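Local coordinates for protein exotoxin 3 (Staphylococcus aureus, PDB 2Z8L) that binds the sialylated glycan sialyl Lewis X and belongs to the staphylococcal superantigen-like toxins, at residues P113-V121 and L148-D157; L158-I168 and Y177-K185. All coordinates share one frame; numbering follows the deposited sequence.

In the fold
Both contacts lie in the C-terminal beta-grasp half of the toxin. After the N-terminal OB-fold part, the chain forms strand 114-121, turns back through strand 124-131, passes short strand 138-140 and enters helix 141-155. Contact 1 closes that loop by seating the last turns of the helix on strand 114-121. Just after the helix the chain runs into 158-168, where contact 2 opens. It closes over a short hairpin, pairing strand 167-172 with strand 177-181 at the edge of the same five-stranded sheet. The two loops follow in series and neither nest nor cross. Arg149 ties them together: it leaves the helix of contact 1 and reaches Tyr159 and Lys184 of contact 2.

Contact 1: P113-V121 and L148-D157; sequences PKFVIKKEV and LRQYLIQNFD. Unlike the reference sequence in segment 113-121: Lys114 (reference Arg). Unlike the reference sequence in segment 148-157: Asn155 (reference Asp).
Phe115 and Leu148 meet because their first torsions aim both side chains toward each other between strand 114-121 and helix 141-155. In Phe115, CG lies anti to the backbone N (chi1 -172°), which carries the ring toward the helix. The CD2 branch of Leu148 lies over one face of the Phe115 ring. This is a CH-pi contact, with CD2 of Leu148 3.9 Å from the centroid of the Phe115 ring. The opposite face of that ring is covered by Ile117 CG1 of its own strand. Tyr151 CD2 comes to the ring's edge, 4.1 Å from Phe115 CE2.

Two residues further along the strand, Ile117 reaches across with its CD1 methyl. Ile117 CD1 sits over a face of the Phe156 ring, 3.7 Å from Phe156 CE2, in a second CH-pi contact. Ile117 CD1 also touches Leu152 CD2 at 3.9 Å and approaches the edge of the Tyr151 ring. Ile117 and Leu152 lie alongside one another, pointing in opposing senses.

Lys119 closes the far end. Its chain runs out extended, with CD at the edge of the Phe156 ring, and then bends at the last torsion (chi4 31°). Lys119 NZ donates to Phe156 O at 3.1 Å, from above the carbonyl plane and not along a lone pair. Asp157 OD2 is 4.2 Å from Lys119 NZ, too far to count as a salt bridge. Asp157 OD1 instead pairs with Lys160.

The helix thus packs across the sheet of the beta-grasp fold, as expected for this domain. Met203 and Ala205 of strand 200-207 also touch Phe115. The chemistry is mainly apolar, with one polar bond to the carbonyl of Phe156. The lysine satisfies this main-chain carbonyl, and the nearby carboxylate may favour its positive charge.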
loop_
_atom_site.group_PDB
_atom_site.type_symbol
_atom_site.label_atom_id
_atom_site.label_comp_id
_atom_site.label_asym_id
_atom_site.label_seq_id
_atom_site.Cartn_x
_atom_site.Cartn_y
_atom_site.Cartn_z
ATOM N N PRO A 113 -0.312 14.388 -7.128
ATOM C CA PRO A 113 -0.766 13.921 -8.458
ATOM C C PRO A 113 -2.291 13.940 -8.560
ATOM O O PRO A 113 -2.977 13.655 -7.598
ATOM C CB PRO A 113 -0.239 12.482 -8.535
ATOM C CG PRO A 113 0.001 12.073 -7.068
ATOM C CD PRO A 113 0.412 13.346 -6.381
ATOM N N LYS A 114 -2.791 14.255 -9.732
ATOM C CA LYS A 114 -4.217 14.069 -10.000
ATOM C C LYS A 114 -4.615 12.587 -9.921
ATOM O O LYS A 114 -3.867 11.719 -10.344
ATOM C CB LYS A 114 -4.525 14.607 -11.385
ATOM C CG LYS A 114 -4.499 16.125 -11.424
ATOM C CD LYS A 114 -5.003 16.701 -12.699
ATOM C CE LYS A 114 -4.520 18.103 -12.875
ATOM N NZ LYS A 114 -5.055 18.799 -14.100
ATOM N N PHE A 115 -5.809 12.314 -9.382
ATOM C CA PHE A 115 -6.407 10.998 -9.365
ATOM C C PHE A 115 -7.683 11.107 -10.196
ATOM O O PHE A 115 -8.614 11.756 -9.740
ATOM C CB PHE A 115 -6.746 10.602 -7.913
ATOM C CG PHE A 115 -7.193 9.212 -7.720
ATOM C CD1 PHE A 115 -6.972 8.201 -8.650
ATOM C CD2 PHE A 115 -7.782 8.869 -6.532
ATOM C CE1 PHE A 115 -7.364 6.885 -8.395
ATOM C CE2 PHE A 115 -8.201 7.581 -6.307
ATOM C CZ PHE A 115 -7.980 6.602 -7.218
ATOM N N VAL A 116 -7.645 10.570 -11.409
ATOM C CA VAL A 116 -8.762 10.749 -12.394
ATOM C C VAL A 116 -9.612 9.486 -12.278
ATOM O O VAL A 116 -9.158 8.394 -12.610
ATOM C CB VAL A 116 -8.252 10.934 -13.829
ATOM C CG1 VAL A 116 -9.365 11.155 -14.776
ATOM C CG2 VAL A 116 -7.314 12.165 -13.945
ATOM N N ILE A 117 -10.824 9.639 -11.771
ATOM C CA ILE A 117 -11.693 8.548 -11.484
ATOM C C ILE A 117 -12.836 8.556 -12.495
ATOM O O ILE A 117 -13.644 9.490 -12.502
ATOM C CB ILE A 117 -12.231 8.682 -10.097
ATOM C CG1 ILE A 117 -11.065 8.711 -9.089
ATOM C CG2 ILE A 117 -13.219 7.540 -9.766
ATOM C CD1 ILE A 117 -11.417 9.354 -7.818
ATOM N N LYS A 118 -12.889 7.511 -13.297
ATOM C CA LYS A 118 -13.938 7.383 -14.323
ATOM C C LYS A 118 -14.940 6.406 -13.782
ATOM O O LYS A 118 -14.629 5.212 -13.732
ATOM C CB LYS A 118 -13.350 6.897 -15.633
ATOM C CG LYS A 118 -12.476 7.970 -16.274
ATOM C CD LYS A 118 -12.197 7.720 -17.725
ATOM C CE LYS A 118 -11.635 8.994 -18.414
ATOM N NZ LYS A 118 -11.936 9.051 -19.906
ATOM N N LYS A 119 -16.115 6.923 -13.393
ATOM C CA LYS A 119 -17.137 6.136 -12.701
ATOM C C LYS A 119 -18.296 5.858 -13.638
ATOM O O LYS A 119 -18.891 6.801 -14.151
ATOM C CB LYS A 119 -17.621 6.887 -11.466
ATOM C CG LYS A 119 -18.578 6.046 -10.569
ATOM C CD LYS A 119 -19.063 6.796 -9.370
ATOM C CE LYS A 119 -20.112 5.997 -8.635
ATOM N NZ LYS A 119 -19.891 4.531 -8.758
ATOM N N GLU A 120 -18.644 4.588 -13.813
ATOM C CA GLU A 120 -19.829 4.242 -14.604
ATOM C C GLU A 120 -21.084 4.809 -13.953
ATOM O O GLU A 120 -21.283 4.691 -12.743
ATOM C CB GLU A 120 -19.945 2.736 -14.795
ATOM C CG GLU A 120 -18.876 2.152 -15.698
ATOM C CD GLU A 120 -19.107 0.662 -16.071
ATOM O OE1 GLU A 120 -20.220 0.106 -15.839
ATOM O OE2 GLU A 120 -18.140 0.049 -16.616
ATOM N N VAL A 121 -21.923 5.456 -14.761
ATOM C CA VAL A 121 -23.177 5.984 -14.295
ATOM C C VAL A 121 -24.244 5.503 -15.273
ATOM O O VAL A 121 -23.961 4.776 -16.216
ATOM C CB VAL A 121 -23.163 7.531 -14.174
ATOM C CG1 VAL A 121 -22.162 7.983 -13.095
ATOM C CG2 VAL A 121 -22.840 8.207 -15.514
ATOM N N LEU A 148 -5.873 4.061 -1.825
ATOM C CA LEU A 148 -6.709 4.459 -2.960
ATOM C C LEU A 148 -7.982 3.641 -3.007
ATOM O O LEU A 148 -9.045 4.193 -3.213
ATOM C CB LEU A 148 -5.932 4.307 -4.245
ATOM C CG LEU A 148 -4.725 5.237 -4.513
ATOM C CD1 LEU A 148 -3.918 4.791 -5.725
ATOM C CD2 LEU A 148 -5.143 6.727 -4.636
ATOM N N ARG A 149 -7.914 2.325 -2.780
ATOM C CA ARG A 149 -9.178 1.534 -2.676
ATOM C C ARG A 149 -10.067 1.993 -1.537
ATOM O O ARG A 149 -11.282 2.112 -1.732
ATOM C CB ARG A 149 -8.950 0.023 -2.557
ATOM C CG ARG A 149 -8.170 -0.574 -3.748
ATOM C CD ARG A 149 -8.362 -2.045 -3.811
ATOM N NE ARG A 149 -7.263 -2.688 -4.468
ATOM C CZ ARG A 149 -7.292 -3.895 -5.003
ATOM N NH1 ARG A 149 -8.407 -4.602 -4.994
ATOM N NH2 ARG A 149 -6.171 -4.367 -5.523
ATOM N N GLN A 150 -9.491 2.237 -0.352
ATOM C CA GLN A 150 -10.300 2.690 0.753
ATOM C C GLN A 150 -11.034 4.010 0.420
ATOM O O GLN A 150 -12.183 4.154 0.730
ATOM C CB GLN A 150 -9.438 2.815 2.007
ATOM C CG GLN A 150 -10.260 3.043 3.259
ATOM C CD GLN A 150 -9.527 2.680 4.524
ATOM O OE1 GLN A 150 -8.884 3.553 5.137
ATOM N NE2 GLN A 150 -9.623 1.398 4.945
ATOM N N TYR A 151 -10.340 4.925 -0.254
ATOM C CA TYR A 151 -10.935 6.205 -0.673
ATOM C C TYR A 151 -12.090 5.943 -1.660
ATOM O O TYR A 151 -13.150 6.549 -1.583
ATOM C CB TYR A 151 -9.906 7.070 -1.328
ATOM C CG TYR A 151 -10.423 8.355 -1.867
ATOM C CD1 TYR A 151 -10.606 9.435 -1.027
ATOM C CD2 TYR A 151 -10.712 8.495 -3.203
ATOM C CE1 TYR A 151 -11.128 10.628 -1.516
ATOM C CE2 TYR A 151 -11.225 9.678 -3.714
ATOM C CZ TYR A 151 -11.423 10.742 -2.864
ATOM O OH TYR A 151 -11.928 11.907 -3.377
ATOM N N LEU A 152 -11.880 5.018 -2.596
ATOM C CA LEU A 152 -12.918 4.709 -3.582
ATOM C C LEU A 152 -14.131 3.989 -2.995
ATOM O O LEU A 152 -15.274 4.151 -3.463
ATOM C CB LEU A 152 -12.316 3.916 -4.761
ATOM C CG LEU A 152 -11.258 4.618 -5.604
ATOM C CD1 LEU A 152 -10.645 3.597 -6.549
ATOM C CD2 LEU A 152 -11.865 5.827 -6.334
ATOM N N ILE A 153 -13.913 3.165 -1.957
ATOM C CA ILE A 153 -14.990 2.511 -1.277
ATOM C C ILE A 153 -15.840 3.537 -0.533
ATOM O O ILE A 153 -17.083 3.474 -0.580
ATOM C CB ILE A 153 -14.463 1.435 -0.316
ATOM C CG1 ILE A 153 -13.923 0.249 -1.118
ATOM C CG2 ILE A 153 -15.579 0.922 0.617
ATOM C CD1 ILE A 153 -12.923 -0.673 -0.286
ATOM N N GLN A 154 -15.155 4.455 0.142
ATOM C CA GLN A 154 -15.842 5.481 0.972
ATOM C C GLN A 154 -16.565 6.544 0.141
ATOM O O GLN A 154 -17.569 7.111 0.586
ATOM C CB GLN A 154 -14.848 6.193 1.889
ATOM C CG GLN A 154 -14.199 5.309 2.961
ATOM C CD GLN A 154 -12.984 5.956 3.656
ATOM O OE1 GLN A 154 -12.284 6.828 3.091
ATOM N NE2 GLN A 154 -12.680 5.468 4.851
ATOM N N ASN A 155 -16.034 6.855 -1.033
ATOM C CA ASN A 155 -16.492 8.035 -1.786
ATOM C C ASN A 155 -17.081 7.764 -3.175
ATOM O O ASN A 155 -17.799 8.609 -3.708
ATOM C CB ASN A 155 -15.358 9.025 -1.895
ATOM C CG ASN A 155 -14.880 9.497 -0.553
ATOM O OD1 ASN A 155 -13.833 9.069 -0.050
ATOM N ND2 ASN A 155 -15.645 10.389 0.041
ATOM N N PHE A 156 -16.738 6.633 -3.785
ATOM C CA PHE A 156 -17.135 6.344 -5.143
ATOM C C PHE A 156 -17.764 4.971 -5.313
ATOM O O PHE A 156 -17.806 4.428 -6.421
ATOM C CB PHE A 156 -15.963 6.576 -6.110
ATOM C CG PHE A 156 -15.590 8.010 -6.223
ATOM C CD1 PHE A 156 -16.289 8.851 -7.104
ATOM C CD2 PHE A 156 -14.632 8.557 -5.413
ATOM C CE1 PHE A 156 -15.979 10.198 -7.169
ATOM C CE2 PHE A 156 -14.308 9.902 -5.498
ATOM C CZ PHE A 156 -14.988 10.713 -6.360
ATOM N N ASP A 157 -18.273 4.403 -4.219
ATOM C CA ASP A 157 -19.076 3.207 -4.296
ATOM C C ASP A 157 -18.320 2.004 -4.882
ATOM O O ASP A 157 -18.927 1.090 -5.417
ATOM C CB ASP A 157 -20.344 3.448 -5.131
ATOM C CG ASP A 157 -21.326 4.437 -4.485
ATOM O OD1 ASP A 157 -21.407 4.489 -3.231
ATOM O OD2 ASP A 157 -22.070 5.110 -5.245
#

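Contact 2: L158-I168 and Y177-K185; sequences LYKKFPKDSKI and YYTFELNKK. Unlike the reference sequence in segment 158-168: Asp165 (reference Ala). With SIA (N-acetyl-alpha-neuraminic acid), chain B; FUC (alpha-L-fucopyranose), chain C; GAL (beta-D-galactopyranose), chain D.
Leu182 packs against segment 158-168 from CB to both methyls. Leu182 CB lies 3.5 Å from Ser166 O, and Leu182 CG lies 3.9 Å from Lys167 CA. Leu182 CD1 then meets Ser166 CB and Leu158 CD1, while Leu182 CD2 rests on Ile168 CD1 at 3.8 Å. The Ile168 and Leu182 side chains run nearly perpendicular. Leu182 N donates to Ser166 O, and Leu182 O accepts a 2.6 Å bond from Tyr159 OH, in the carbonyl plane on a lone pair. Arg149 of helix 141-155 also bonds Tyr159 OH.

Ahead of Leu182 in the chain, the strands pair antiparallel. Ile168 and Phe180 form a hydrogen-bonded pair; Lys167 and Glu181 form a non-hydrogen-bonded one. A water joins Lys167 NZ to Glu181 OE1.

Strand 177-181 and the turn after it meet the glycan. Thr179 grips the sialic acid carboxylate twice: N donates to O1A, and Thr179 OG1 donates to sialic acid O1B at 2.7 Å. Glu181 OE2 accepts from galactose O6 and, at 2.6 Å, from fucose O3, while Lys184 NZ donates to fucose O2 and O3. Gln187, Arg190 and Asp193 add further bonds. Leu182 thus packs through apolar groups, while Thr179, Glu181 and Lys184 bind sialyl Lewis X through polar ones.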
loop_
_atom_site.group_PDB
_atom_site.type_symbol
_atom_site.label_atom_id
_atom_site.label_comp_id
_atom_site.label_asym_id
_atom_site.label_seq_id
_atom_site.Cartn_x
_atom_site.Cartn_y
_atom_site.Cartn_z
ATOM N N LEU A 158 -17.002 1.969 -4.749
ATOM C CA LEU A 158 -16.298 0.732 -5.093
ATOM C C LEU A 158 -16.829 -0.469 -4.277
ATOM O O LEU A 158 -16.992 -0.390 -3.052
ATOM C CB LEU A 158 -14.793 0.886 -4.889
ATOM C CG LEU A 158 -13.941 -0.302 -5.336
ATOM C CD1 LEU A 158 -13.964 -0.641 -6.815
ATOM C CD2 LEU A 158 -12.536 -0.057 -4.917
ATOM N N TYR A 159 -17.081 -1.559 -4.985
ATOM C CA TYR A 159 -17.591 -2.836 -4.465
ATOM C C TYR A 159 -19.066 -2.804 -4.103
ATOM O O TYR A 159 -19.547 -3.737 -3.483
ATOM C CB TYR A 159 -16.733 -3.426 -3.346
ATOM C CG TYR A 159 -15.283 -3.601 -3.740
ATOM C CD1 TYR A 159 -14.928 -4.217 -4.950
ATOM C CD2 TYR A 159 -14.268 -3.165 -2.912
ATOM C CE1 TYR A 159 -13.551 -4.350 -5.313
ATOM C CE2 TYR A 159 -12.916 -3.299 -3.254
ATOM C CZ TYR A 159 -12.572 -3.924 -4.447
ATOM O OH TYR A 159 -11.280 -4.106 -4.872
ATOM N N LYS A 160 -19.803 -1.791 -4.554
ATOM C CA LYS A 160 -21.269 -1.867 -4.460
ATOM C C LYS A 160 -21.840 -2.633 -5.673
ATOM O O LYS A 160 -23.005 -3.134 -5.670
ATOM C CB LYS A 160 -21.848 -0.478 -4.339
ATOM C CG LYS A 160 -21.551 0.164 -2.985
ATOM C CD LYS A 160 -22.526 1.291 -2.655
ATOM C CE LYS A 160 -22.022 2.207 -1.533
ATOM N NZ LYS A 160 -22.831 3.475 -1.516
ATOM N N LYS A 161 -21.041 -2.699 -6.722
ATOM C CA LYS A 161 -21.263 -3.521 -7.879
ATOM C C LYS A 161 -20.040 -4.404 -8.022
ATOM O O LYS A 161 -18.974 -4.049 -7.527
ATOM C CB LYS A 161 -21.423 -2.646 -9.127
ATOM C CG LYS A 161 -22.706 -1.836 -9.143
ATOM C CD LYS A 161 -22.950 -1.210 -10.512
ATOM C CE LYS A 161 -24.235 -0.356 -10.545
ATOM N NZ LYS A 161 -25.441 -1.069 -10.123
ATOM N N PHE A 162 -20.193 -5.522 -8.722
ATOM C CA PHE A 162 -19.055 -6.384 -8.998
ATOM C C PHE A 162 -18.056 -5.630 -9.875
ATOM O O PHE A 162 -18.450 -4.983 -10.848
ATOM C CB PHE A 162 -19.482 -7.688 -9.654
ATOM C CG PHE A 162 -19.986 -8.685 -8.659
ATOM C CD1 PHE A 162 -19.118 -9.591 -8.094
ATOM C CD2 PHE A 162 -21.268 -8.633 -8.215
ATOM C CE1 PHE A 162 -19.571 -10.491 -7.128
ATOM C CE2 PHE A 162 -21.739 -9.548 -7.274
ATOM C CZ PHE A 162 -20.881 -10.446 -6.731
ATOM N N PRO A 163 -16.784 -5.677 -9.498
ATOM C CA PRO A 163 -15.783 -4.846 -10.185
ATOM C C PRO A 163 -15.341 -5.244 -11.578
ATOM O O PRO A 163 -14.794 -4.402 -12.312
ATOM C CB PRO A 163 -14.574 -4.937 -9.240
ATOM C CG PRO A 163 -14.746 -6.234 -8.527
ATOM C CD PRO A 163 -16.204 -6.367 -8.328
ATOM N N LYS A 164 -15.553 -6.504 -11.955
ATOM C CA LYS A 164 -15.158 -6.970 -13.280
ATOM C C LYS A 164 -13.719 -6.565 -13.582
ATOM O O LYS A 164 -12.837 -6.844 -12.768
ATOM C CB LYS A 164 -16.179 -6.519 -14.318
ATOM C CG LYS A 164 -17.536 -7.115 -14.055
ATOM C CD LYS A 164 -18.572 -6.651 -15.045
ATOM C CE LYS A 164 -19.848 -7.442 -14.869
ATOM N NZ LYS A 164 -21.048 -6.757 -15.473
ATOM N N ASP A 165 -13.488 -5.892 -14.701
ATOM C CA ASP A 165 -12.159 -5.515 -15.203
ATOM C C ASP A 165 -11.611 -4.185 -14.649
ATOM O O ASP A 165 -10.577 -3.672 -15.183
ATOM C CB ASP A 165 -12.278 -5.336 -16.716
ATOM C CG ASP A 165 -13.335 -4.258 -17.106
ATOM O OD1 ASP A 165 -14.503 -4.324 -16.636
ATOM O OD2 ASP A 165 -13.014 -3.325 -17.886
ATOM N N SER A 166 -12.284 -3.621 -13.644
ATOM C CA SER A 166 -11.938 -2.331 -13.040
ATOM C C SER A 166 -10.473 -2.359 -12.600
ATOM O O SER A 166 -10.002 -3.362 -12.051
ATOM C CB SER A 166 -12.849 -2.037 -11.801
ATOM O OG SER A 166 -14.181 -1.734 -12.211
ATOM N N LYS A 167 -9.778 -1.242 -12.744
ATOM C CA LYS A 167 -8.362 -1.166 -12.314
ATOM C C LYS A 167 -7.996 0.249 -11.864
ATOM O O LYS A 167 -8.649 1.216 -12.233
ATOM C CB LYS A 167 -7.361 -1.523 -13.423
ATOM C CG LYS A 167 -7.511 -2.842 -14.143
ATOM C CD LYS A 167 -6.813 -2.825 -15.492
ATOM C CE LYS A 167 -6.922 -4.181 -16.299
ATOM N NZ LYS A 167 -8.195 -4.924 -16.048
ATOM N N ILE A 168 -6.932 0.316 -11.068
ATOM C CA ILE A 168 -6.212 1.555 -10.766
ATOM C C ILE A 168 -4.868 1.476 -11.504
ATOM O O ILE A 168 -4.282 0.391 -11.579
ATOM C CB ILE A 168 -5.981 1.707 -9.256
ATOM C CG1 ILE A 168 -7.275 1.914 -8.505
ATOM C CG2 ILE A 168 -5.042 2.901 -8.993
ATOM C CD1 ILE A 168 -7.040 1.721 -7.011
ATOM N N TYR A 177 4.468 2.522 -15.382
ATOM C CA TYR A 177 3.185 2.457 -14.637
ATOM C C TYR A 177 3.031 1.200 -13.846
ATOM O O TYR A 177 3.713 0.189 -14.059
ATOM C CB TYR A 177 1.978 2.594 -15.571
ATOM C CG TYR A 177 1.891 1.516 -16.640
ATOM C CD1 TYR A 177 1.242 0.329 -16.382
ATOM C CD2 TYR A 177 2.426 1.708 -17.913
ATOM C CE1 TYR A 177 1.139 -0.664 -17.337
ATOM C CE2 TYR A 177 2.315 0.701 -18.899
ATOM C CZ TYR A 177 1.672 -0.479 -18.584
ATOM O OH TYR A 177 1.540 -1.503 -19.512
ATOM N N TYR A 178 2.107 1.273 -12.889
ATOM C CA TYR A 178 1.778 0.139 -12.031
ATOM C C TYR A 178 0.253 -0.033 -12.024
ATOM O O TYR A 178 -0.464 0.947 -11.876
ATOM C CB TYR A 178 2.289 0.403 -10.640
ATOM C CG TYR A 178 3.791 0.681 -10.645
ATOM C CD1 TYR A 178 4.691 -0.331 -10.523
ATOM C CD2 TYR A 178 4.256 1.961 -10.776
ATOM C CE1 TYR A 178 6.042 -0.085 -10.504
ATOM C CE2 TYR A 178 5.615 2.239 -10.798
ATOM C CZ TYR A 178 6.501 1.192 -10.665
ATOM O OH TYR A 178 7.855 1.455 -10.641
ATOM N N THR A 179 -0.218 -1.270 -12.121
ATOM C CA THR A 179 -1.631 -1.556 -12.276
ATOM C C THR A 179 -2.096 -2.396 -11.087
ATOM O O THR A 179 -1.426 -3.390 -10.727
ATOM C CB THR A 179 -1.921 -2.402 -13.530
ATOM O OG1 THR A 179 -1.437 -1.699 -14.654
ATOM C CG2 THR A 179 -3.427 -2.573 -13.717
ATOM N N PHE A 180 -3.246 -2.002 -10.545
ATOM C CA PHE A 180 -3.949 -2.719 -9.432
ATOM C C PHE A 180 -5.258 -3.200 -9.943
ATOM O O PHE A 180 -6.144 -2.391 -10.229
ATOM C CB PHE A 180 -4.182 -1.876 -8.144
ATOM C CG PHE A 180 -2.936 -1.172 -7.636
ATOM C CD1 PHE A 180 -1.759 -1.830 -7.589
ATOM C CD2 PHE A 180 -3.020 0.126 -7.131
ATOM C CE1 PHE A 180 -0.593 -1.185 -7.111
ATOM C CE2 PHE A 180 -1.904 0.768 -6.647
ATOM C CZ PHE A 180 -0.680 0.080 -6.638
ATOM N N GLU A 181 -5.405 -4.508 -10.165
ATOM C CA GLU A 181 -6.684 -5.052 -10.621
ATOM C C GLU A 181 -7.644 -5.088 -9.441
ATOM O O GLU A 181 -7.374 -5.746 -8.406
ATOM C CB GLU A 181 -6.508 -6.466 -11.144
ATOM C CG GLU A 181 -5.581 -6.641 -12.313
ATOM C CD GLU A 181 -5.449 -8.160 -12.646
ATOM O OE1 GLU A 181 -6.402 -8.680 -13.245
ATOM O OE2 GLU A 181 -4.463 -8.838 -12.252
ATOM N N LEU A 182 -8.807 -4.455 -9.577
ATOM C CA LEU A 182 -9.723 -4.312 -8.410
ATOM C C LEU A 182 -10.581 -5.528 -8.088
ATOM O O LEU A 182 -11.216 -5.546 -7.028
ATOM C CB LEU A 182 -10.599 -3.079 -8.573
ATOM C CG LEU A 182 -9.810 -1.790 -8.701
ATOM C CD1 LEU A 182 -10.696 -0.626 -8.940
ATOM C CD2 LEU A 182 -8.930 -1.532 -7.459
ATOM N N ASN A 183 -10.570 -6.552 -8.949
ATOM C CA ASN A 183 -11.374 -7.741 -8.673
ATOM C C ASN A 183 -10.728 -8.713 -7.703
ATOM O O ASN A 183 -11.315 -9.794 -7.395
ATOM C CB ASN A 183 -11.792 -8.449 -9.953
ATOM C CG ASN A 183 -10.648 -9.061 -10.731
ATOM O OD1 ASN A 183 -9.483 -9.003 -10.372
ATOM N ND2 ASN A 183 -11.014 -9.679 -11.840
ATOM N N LYS A 184 -9.532 -8.385 -7.228
ATOM C CA LYS A 184 -8.874 -9.203 -6.202
ATOM C C LYS A 184 -7.944 -8.384 -5.360
ATOM O O LYS A 184 -7.587 -7.268 -5.722
ATOM C CB LYS A 184 -8.155 -10.354 -6.858
ATOM C CG LYS A 184 -7.061 -9.972 -7.818
ATOM C CD LYS A 184 -6.502 -11.214 -8.478
ATOM C CE LYS A 184 -5.245 -10.897 -9.273
ATOM N NZ LYS A 184 -4.839 -12.176 -9.997
ATOM N N LYS A 185 -7.515 -8.935 -4.226
ATOM C CA LYS A 185 -6.537 -8.288 -3.394
ATOM C C LYS A 185 -5.204 -8.110 -4.178
ATOM O O LYS A 185 -4.897 -8.901 -5.103
ATOM C CB LYS A 185 -6.348 -9.156 -2.139
ATOM C CG LYS A 185 -5.687 -8.493 -1.029
ATOM C CD LYS A 185 -5.525 -9.440 0.174
ATOM C CE LYS A 185 -6.783 -9.912 0.755
ATOM N NZ LYS A 185 -6.397 -10.681 2.055
HETATM C C1 SIA B . 1.759 -3.431 -14.241
HETATM C C2 SIA B . 2.894 -4.346 -14.713
HETATM C C3 SIA B . 3.524 -3.854 -16.017
HETATM C C4 SIA B . 4.343 -2.587 -15.792
HETATM C C5 SIA B . 5.386 -2.763 -14.674
HETATM C C6 SIA B . 4.649 -3.267 -13.426
HETATM C C7 SIA B . 5.516 -3.562 -12.208
HETATM C C8 SIA B . 4.707 -4.276 -11.114
HETATM C C9 SIA B . 5.379 -4.349 -9.764
HETATM C C10 SIA B . 7.290 -1.229 -14.381
HETATM C C11 SIA B . 7.717 0.181 -14.067
HETATM N N5 SIA B . 5.985 -1.451 -14.405
HETATM O O1A SIA B . 1.648 -3.326 -13.000
HETATM O O1B SIA B . 0.971 -2.873 -15.047
HETATM O O4 SIA B . 4.956 -2.161 -17.053
HETATM O O6 SIA B . 3.970 -4.480 -13.780
HETATM O O7 SIA B . 6.573 -4.452 -12.570
HETATM O O8 SIA B . 3.454 -3.572 -11.032
HETATM O O9 SIA B . 4.635 -5.107 -8.800
HETATM O O10 SIA B . 8.074 -2.156 -14.573
HETATM C C1 FUC C . -0.138 -12.567 -12.376
HETATM C C2 FUC C . -1.656 -12.535 -12.155
HETATM C C3 FUC C . -2.267 -11.272 -12.735
HETATM C C4 FUC C . -1.815 -11.089 -14.177
HETATM C C5 FUC C . -0.289 -11.182 -14.278
HETATM C C6 FUC C . 0.270 -11.007 -15.678
HETATM O O2 FUC C . -1.991 -12.637 -10.783
HETATM O O3 FUC C . -3.690 -11.334 -12.606
HETATM O O4 FUC C . -2.390 -12.152 -14.894
HETATM O O5 FUC C . 0.165 -12.407 -13.743
HETATM C C1 GAL D . 1.781 -8.412 -12.538
HETATM C C2 GAL D . 2.317 -7.813 -13.827
HETATM C C3 GAL D . 1.847 -6.362 -13.864
HETATM C C4 GAL D . 0.318 -6.311 -13.776
HETATM C C5 GAL D . -0.189 -7.037 -12.525
HETATM C C6 GAL D . -1.698 -7.063 -12.426
HETATM O O2 GAL D . 3.742 -7.873 -13.758
HETATM O O3 GAL D . 2.340 -5.650 -15.009
HETATM O O4 GAL D . -0.209 -6.935 -14.923
HETATM O O5 GAL D . 0.348 -8.377 -12.511
HETATM O O6 GAL D . -2.186 -7.806 -11.320
HETATM O O HOH W 1 -10.332 -6.081 -11.988
HETATM O O HOH W 2 -8.526 -7.237 -14.059
#